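Local coordinates for putative lipoprotein (Bacteroides fragilis, PDB 3NQI) that is of unknown function but is a putative lipoprotein that may bind lipid and act at the bacterial cell envelope, at residues 151-156 / 169-174; 165-170 / 216-221. All blocks are in the same frame, centred on the assembly; numbering follows the deposited sequence.

Contact 1: 151-156 / 169-174; sequences TLVCYT and YLRYKV
Tyr-155 and Arg-171 both set CG anti to the carbonyl carbon (chi1 -62° and -54°), which starts both side chains off beside their backbone N; the arginine chain then bends at chi2. The guanidinium grips the phenol side-on: NE of Arg-171 donates to Tyr-155 OH at 2.9 Å and NH2 of Arg-171 to the same oxygen at 3.0 Å, with OH lying at the edge of the guanidinium, close to its plane. Ring and guanidinium planes stand 60° apart. Arginine suits this place, since one flat group offers two N-H bonds to a single oxygen, and that hydroxyl is held by Asp-95 OD1 as well. Beside this grip, the Tyr-155 ring turns its edge toward the face of Tyr-169 in an offset edge-to-face pair, centroids 5.6 Å apart, with CE2 of Tyr-155 3.7 Å from CD1 of Tyr-169. Val-153 packs against both Arg-171 and Tyr-155: its CG2 touches CG of Arg-171 at 3.6 Å, and its CG1 lies over one face of the Tyr-155 ring, offset toward the rim. Leu-152 faces the other way, and its CD2 comes 4.1 Å from CB of Leu-170, an apolar pair suited to a buried face. The backbones form an antiparallel ladder, with Thr-151 and Arg-171, and Val-153 and Tyr-169, as hydrogen-bonded pairs and Leu-152 and Leu-170 as the non-hydrogen-bonded pair between them. A water joins Thr-151 OG1 to the carbonyl oxygen of Arg-171. The two segments belong to the beta hairpin of strands 148-155 and 165-174. On its far side strand 148-155 pairs in parallel with strand 78-87, and Leu-152 and Leu-170 both pack on Leu-126 of strand 123-132.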
loop_
_atom_site.group_PDB
_atom_site.type_symbol
_atom_site.label_atom_id
_atom_site.label_comp_id
_atom_site.label_asym_id
_atom_site.label_seq_id
_atom_site.Cartn_x
_atom_site.Cartn_y
_atom_site.Cartn_z
ATOM N N THR A 151 -8.161 -2.884 -0.754
ATOM C CA THR A 151 -8.837 -1.599 -0.662
ATOM C C THR A 151 -8.986 -1.161 0.774
ATOM O O THR A 151 -9.495 -1.956 1.614
ATOM C CB THR A 151 -10.224 -1.728 -1.273
ATOM O OG1 THR A 151 -10.074 -2.109 -2.615
ATOM C CG2 THR A 151 -11.043 -0.403 -1.210
ATOM N N LEU A 152 -8.563 0.070 1.085
ATOM C CA LEU A 152 -8.824 0.636 2.437
ATOM C C LEU A 152 -10.149 1.356 2.440
ATOM O O LEU A 152 -10.395 2.234 1.574
ATOM C CB LEU A 152 -7.747 1.567 2.921
ATOM C CG LEU A 152 -6.465 0.911 3.332
ATOM C CD1 LEU A 152 -5.489 2.056 3.711
ATOM C CD2 LEU A 152 -6.692 -0.131 4.528
ATOM N N VAL A 153 -10.995 1.017 3.420
ATOM C CA VAL A 153 -12.325 1.614 3.527
ATOM C C VAL A 153 -12.471 2.341 4.880
ATOM O O VAL A 153 -12.196 1.784 5.954
ATOM C CB VAL A 153 -13.450 0.558 3.302
ATOM C CG1 VAL A 153 -14.901 1.211 3.213
ATOM C CG2 VAL A 153 -13.163 -0.317 2.028
ATOM N N CYS A 154 -12.873 3.593 4.794
ATOM C CA CYS A 154 -13.331 4.400 5.924
ATOM C C CYS A 154 -14.863 4.427 5.913
ATOM O O CYS A 154 -15.503 4.896 4.938
ATOM C CB CYS A 154 -12.815 5.808 5.775
ATOM S SG CYS A 154 -13.254 6.830 7.191
ATOM N N TYR A 155 -15.469 3.881 6.958
ATOM C CA TYR A 155 -16.941 3.918 7.115
ATOM C C TYR A 155 -17.276 5.199 7.858
ATOM O O TYR A 155 -17.092 5.314 9.062
ATOM C CB TYR A 155 -17.505 2.673 7.827
ATOM C CG TYR A 155 -17.208 1.423 7.032
ATOM C CD1 TYR A 155 -17.896 1.143 5.855
ATOM C CD2 TYR A 155 -16.201 0.574 7.414
ATOM C CE1 TYR A 155 -17.599 0.025 5.103
ATOM C CE2 TYR A 155 -15.887 -0.547 6.678
ATOM C CZ TYR A 155 -16.573 -0.828 5.530
ATOM O OH TYR A 155 -16.222 -1.916 4.773
ATOM N N THR A 156 -17.791 6.174 7.137
ATOM C CA THR A 156 -17.897 7.499 7.735
ATOM C C THR A 156 -18.973 7.649 8.828
ATOM O O THR A 156 -18.830 8.508 9.684
ATOM C CB THR A 156 -18.046 8.539 6.654
ATOM O OG1 THR A 156 -19.208 8.228 5.878
ATOM C CG2 THR A 156 -16.798 8.541 5.791
ATOM N N TYR A 169 -10.571 -0.029 7.387
ATOM C CA TYR A 169 -10.641 -1.477 7.220
ATOM C C TYR A 169 -9.932 -1.889 5.928
ATOM O O TYR A 169 -10.183 -1.301 4.904
ATOM C CB TYR A 169 -12.093 -1.943 7.186
ATOM C CG TYR A 169 -12.696 -1.904 8.550
ATOM C CD1 TYR A 169 -13.132 -0.711 9.109
ATOM C CD2 TYR A 169 -12.799 -3.084 9.323
ATOM C CE1 TYR A 169 -13.653 -0.694 10.381
ATOM C CE2 TYR A 169 -13.310 -3.061 10.594
ATOM C CZ TYR A 169 -13.731 -1.864 11.114
ATOM O OH TYR A 169 -14.277 -1.829 12.376
ATOM N N LEU A 170 -9.001 -2.842 5.998
ATOM C CA LEU A 170 -8.468 -3.471 4.755
ATOM C C LEU A 170 -9.455 -4.472 4.228
ATOM O O LEU A 170 -9.772 -5.463 4.927
ATOM C CB LEU A 170 -7.181 -4.200 5.010
ATOM C CG LEU A 170 -6.553 -4.939 3.816
ATOM C CD1 LEU A 170 -6.251 -3.926 2.708
ATOM C CD2 LEU A 170 -5.254 -5.585 4.282
ATOM N N ARG A 171 -10.006 -4.193 3.043
ATOM C CA ARG A 171 -10.844 -5.138 2.383
ATOM C C ARG A 171 -10.074 -5.795 1.212
ATOM O O ARG A 171 -9.691 -5.142 0.232
ATOM C CB ARG A 171 -12.182 -4.504 1.941
ATOM C CG ARG A 171 -12.951 -3.803 3.052
ATOM C CD ARG A 171 -13.283 -4.728 4.252
ATOM N NE ARG A 171 -14.419 -4.225 5.018
ATOM C CZ ARG A 171 -14.817 -4.678 6.207
ATOM N NH1 ARG A 171 -14.184 -5.666 6.823
ATOM N NH2 ARG A 171 -15.884 -4.137 6.783
ATOM N N TYR A 172 -9.834 -7.098 1.343
ATOM C CA TYR A 172 -8.979 -7.865 0.424
ATOM C C TYR A 172 -9.838 -8.818 -0.335
ATOM O O TYR A 172 -10.477 -9.710 0.248
ATOM C CB TYR A 172 -7.930 -8.617 1.220
ATOM C CG TYR A 172 -7.042 -9.584 0.494
ATOM C CD1 TYR A 172 -6.747 -9.449 -0.878
ATOM C CD2 TYR A 172 -6.446 -10.640 1.189
ATOM C CE1 TYR A 172 -5.939 -10.360 -1.536
ATOM C CE2 TYR A 172 -5.575 -11.544 0.560
ATOM C CZ TYR A 172 -5.308 -11.402 -0.814
ATOM O OH TYR A 172 -4.501 -12.263 -1.493
ATOM N N LYS A 173 -9.927 -8.578 -1.645
ATOM C CA LYS A 173 -10.720 -9.356 -2.526
ATOM C C LYS A 173 -9.814 -10.009 -3.586
ATOM O O LYS A 173 -8.970 -9.326 -4.203
ATOM C CB LYS A 173 -11.769 -8.472 -3.227
ATOM C CG LYS A 173 -12.729 -9.252 -4.076
ATOM C CD LYS A 173 -13.811 -8.372 -4.715
ATOM N N VAL A 174 -9.955 -11.329 -3.748
ATOM C CA VAL A 174 -9.342 -12.108 -4.841
ATOM C C VAL A 174 -10.424 -12.390 -5.869
ATOM O O VAL A 174 -11.456 -12.959 -5.524
ATOM C CB VAL A 174 -8.710 -13.409 -4.330
ATOM C CG1 VAL A 174 -7.992 -14.246 -5.463
ATOM C CG2 VAL A 174 -7.728 -13.118 -3.203
HETATM O O HOH W 1 -10.372 -4.926 -2.657
#

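Contact 2: 165-170 / 216-221; sequences ILKLYL and TIVAQQ. With CD (cadmium ion), chain E.
Val-218 rests its CB over the face of the Tyr-169 ring, a CH-pi contact 4.2 Å from the centroid, where two neighbouring strands of a mixed beta-sheet run parallel. The two side chains run alongside each other in the same direction, and a beta-branched valine offers the ring a compact apolar surface. One methyl of Val-218, CG2, meets CG of Lys-167 at 3.7 Å; here the aliphatic CG and CD of the lysine do the packing. On the same face OG1 of Thr-216, set between its backbone N and carbonyl carbon (chi1 60°), comes 3.5 Å from CB of Lys-167. Leu-168 and Ile-217 occupy the other face, their CD1 methyls in contact; branched apolar side chains suit this buried side, where Leu-168 also meets Ile-199 of helix 197-207.

Four backbone hydrogen bonds position these groups, the amides of Thr-216 and Val-218 alternating with those of Leu-168 and Leu-170. Farther out, strand 234-241 flanks 216-221, and Ile-199 packs on Leu-166 too. Past the last of these bonds, one water bridges Leu-170 O and Gln-220 N, and another links the same oxygen to NE2 of Gln-220. At the opposite end a cadmium ion is bound by Asp-163, three waters and Ile-165 O at 2.3 Å; one of those waters also accepts a bond from Lys-167 N.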
loop_
_atom_site.group_PDB
_atom_site.type_symbol
_atom_site.label_atom_id
_atom_site.label_comp_id
_atom_site.label_asym_id
_atom_site.label_seq_id
_atom_site.Cartn_x
_atom_site.Cartn_y
_atom_site.Cartn_z
ATOM N N ILE A 165 -9.011 9.192 16.395
ATOM C CA ILE A 165 -8.463 7.980 15.773
ATOM C C ILE A 165 -9.175 7.774 14.478
ATOM O O ILE A 165 -10.388 7.771 14.453
ATOM C CB ILE A 165 -8.646 6.735 16.677
ATOM C CG1 ILE A 165 -7.882 6.932 17.992
ATOM C CG2 ILE A 165 -8.152 5.448 15.952
ATOM C CD1 ILE A 165 -8.045 5.728 18.955
ATOM N N LEU A 166 -8.440 7.641 13.380
ATOM C CA LEU A 166 -9.071 7.348 12.084
ATOM C C LEU A 166 -8.911 5.860 11.803
ATOM O O LEU A 166 -7.815 5.388 11.609
ATOM C CB LEU A 166 -8.399 8.137 10.974
ATOM C CG LEU A 166 -8.801 7.898 9.524
ATOM C CD1 LEU A 166 -10.318 8.114 9.382
ATOM C CD2 LEU A 166 -8.055 8.842 8.608
ATOM N N LYS A 167 -10.015 5.134 11.737
ATOM C CA LYS A 167 -9.983 3.678 11.609
ATOM C C LYS A 167 -10.300 3.306 10.163
ATOM O O LYS A 167 -11.344 3.735 9.586
ATOM C CB LYS A 167 -10.982 3.031 12.563
ATOM C CG LYS A 167 -11.052 1.477 12.424
ATOM C CD LYS A 167 -11.674 0.721 13.631
ATOM C CE LYS A 167 -12.728 1.493 14.399
ATOM N NZ LYS A 167 -13.160 0.734 15.592
ATOM N N LEU A 168 -9.406 2.538 9.562
ATOM C CA LEU A 168 -9.577 2.073 8.181
ATOM C C LEU A 168 -9.608 0.531 8.105
ATOM O O LEU A 168 -8.786 -0.132 8.714
ATOM C CB LEU A 168 -8.475 2.609 7.304
ATOM C CG LEU A 168 -8.286 4.139 7.298
ATOM C CD1 LEU A 168 -7.044 4.471 6.404
ATOM C CD2 LEU A 168 -9.562 4.827 6.839
ATOM N N TYR A 169 -10.571 -0.029 7.387
ATOM C CA TYR A 169 -10.641 -1.477 7.220
ATOM C C TYR A 169 -9.932 -1.889 5.928
ATOM O O TYR A 169 -10.183 -1.301 4.904
ATOM C CB TYR A 169 -12.093 -1.943 7.186
ATOM C CG TYR A 169 -12.696 -1.904 8.550
ATOM C CD1 TYR A 169 -13.132 -0.711 9.109
ATOM C CD2 TYR A 169 -12.799 -3.084 9.323
ATOM C CE1 TYR A 169 -13.653 -0.694 10.381
ATOM C CE2 TYR A 169 -13.310 -3.061 10.594
ATOM C CZ TYR A 169 -13.731 -1.864 11.114
ATOM O OH TYR A 169 -14.277 -1.829 12.376
ATOM N N LEU A 170 -9.001 -2.842 5.998
ATOM C CA LEU A 170 -8.468 -3.471 4.755
ATOM C C LEU A 170 -9.455 -4.472 4.228
ATOM O O LEU A 170 -9.772 -5.463 4.927
ATOM C CB LEU A 170 -7.181 -4.200 5.010
ATOM C CG LEU A 170 -6.553 -4.939 3.816
ATOM C CD1 LEU A 170 -6.251 -3.926 2.708
ATOM C CD2 LEU A 170 -5.254 -5.585 4.282
ATOM N N THR A 216 -5.616 3.744 12.292
ATOM C CA THR A 216 -5.535 2.332 12.599
ATOM C C THR A 216 -5.995 1.563 11.375
ATOM O O THR A 216 -6.918 1.972 10.641
ATOM C CB THR A 216 -6.341 1.906 13.874
ATOM O OG1 THR A 216 -7.719 2.216 13.673
ATOM C CG2 THR A 216 -5.794 2.588 15.115
ATOM N N ILE A 217 -5.318 0.456 11.139
ATOM C CA ILE A 217 -5.619 -0.391 9.967
ATOM C C ILE A 217 -6.085 -1.742 10.516
ATOM O O ILE A 217 -5.370 -2.424 11.223
ATOM C CB ILE A 217 -4.384 -0.606 9.087
ATOM C CG1 ILE A 217 -3.731 0.745 8.654
ATOM C CG2 ILE A 217 -4.715 -1.516 7.870
ATOM C CD1 ILE A 217 -4.520 1.617 7.770
ATOM N N VAL A 218 -7.291 -2.127 10.160
ATOM C CA VAL A 218 -7.911 -3.327 10.670
ATOM C C VAL A 218 -7.845 -4.420 9.560
ATOM O O VAL A 218 -8.495 -4.261 8.504
ATOM C CB VAL A 218 -9.395 -3.094 11.062
ATOM C CG1 VAL A 218 -9.953 -4.398 11.733
ATOM C CG2 VAL A 218 -9.569 -1.909 12.061
ATOM N N ALA A 219 -7.104 -5.503 9.789
ATOM C CA ALA A 219 -6.971 -6.597 8.784
ATOM C C ALA A 219 -7.461 -7.966 9.298
ATOM O O ALA A 219 -7.312 -8.265 10.491
ATOM C CB ALA A 219 -5.503 -6.714 8.344
ATOM N N GLN A 220 -8.046 -8.776 8.407
ATOM C CA GLN A 220 -8.277 -10.218 8.656
ATOM C C GLN A 220 -7.082 -10.997 8.130
ATOM O O GLN A 220 -6.734 -10.935 6.920
ATOM C CB GLN A 220 -9.585 -10.717 8.031
ATOM C CG GLN A 220 -10.780 -10.089 8.637
ATOM C CD GLN A 220 -12.076 -10.652 8.105
ATOM O OE1 GLN A 220 -12.692 -11.558 8.706
ATOM N NE2 GLN A 220 -12.520 -10.097 6.992
ATOM N N GLN A 221 -6.373 -11.645 9.053
ATOM C CA GLN A 221 -5.183 -12.355 8.667
ATOM C C GLN A 221 -5.168 -13.764 9.188
ATOM O O GLN A 221 -5.855 -14.096 10.147
ATOM C CB GLN A 221 -3.929 -11.580 9.055
ATOM C CG GLN A 221 -3.593 -11.560 10.434
ATOM C CD GLN A 221 -2.387 -10.653 10.706
ATOM O OE1 GLN A 221 -2.354 -9.507 10.260
ATOM N NE2 GLN A 221 -1.415 -11.160 11.448
HETATM CD CD CD E . -12.420 6.760 14.811
HETATM O O HOH W 2 -12.676 6.183 12.153
HETATM O O HOH W 3 -11.900 -7.642 6.095
HETATM O O HOH W 4 -8.460 -7.652 5.767
HETATM O O HOH W 5 -10.723 -6.096 8.123
HETATM O O HOH W 6 -11.711 4.688 16.318
HETATM O O HOH W 7 -13.044 8.559 13.347
#

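How the contacts relate
From the N terminus, residues 151-156 come first, at the end of strand 148-155. A short connection of 12 residues, including the first part of the next strand, leads to 169-174, and contact 1 closes this hairpin. Contact 2 starts within that connection, at 165-170, and closes a longer loop of 45 residues, containing helices 178-183 and 197-207 and strand 186-195, when 216-221 returns to the sheet. The two loops therefore overlap along the chain, sharing Tyr-169 and Leu-170. Strand 165-174 is the common middle strand, antiparallel to one neighbour and parallel to the other. Across the contacts, CB of Cys-154 packs 3.6 Å from CD2 of Leu-168.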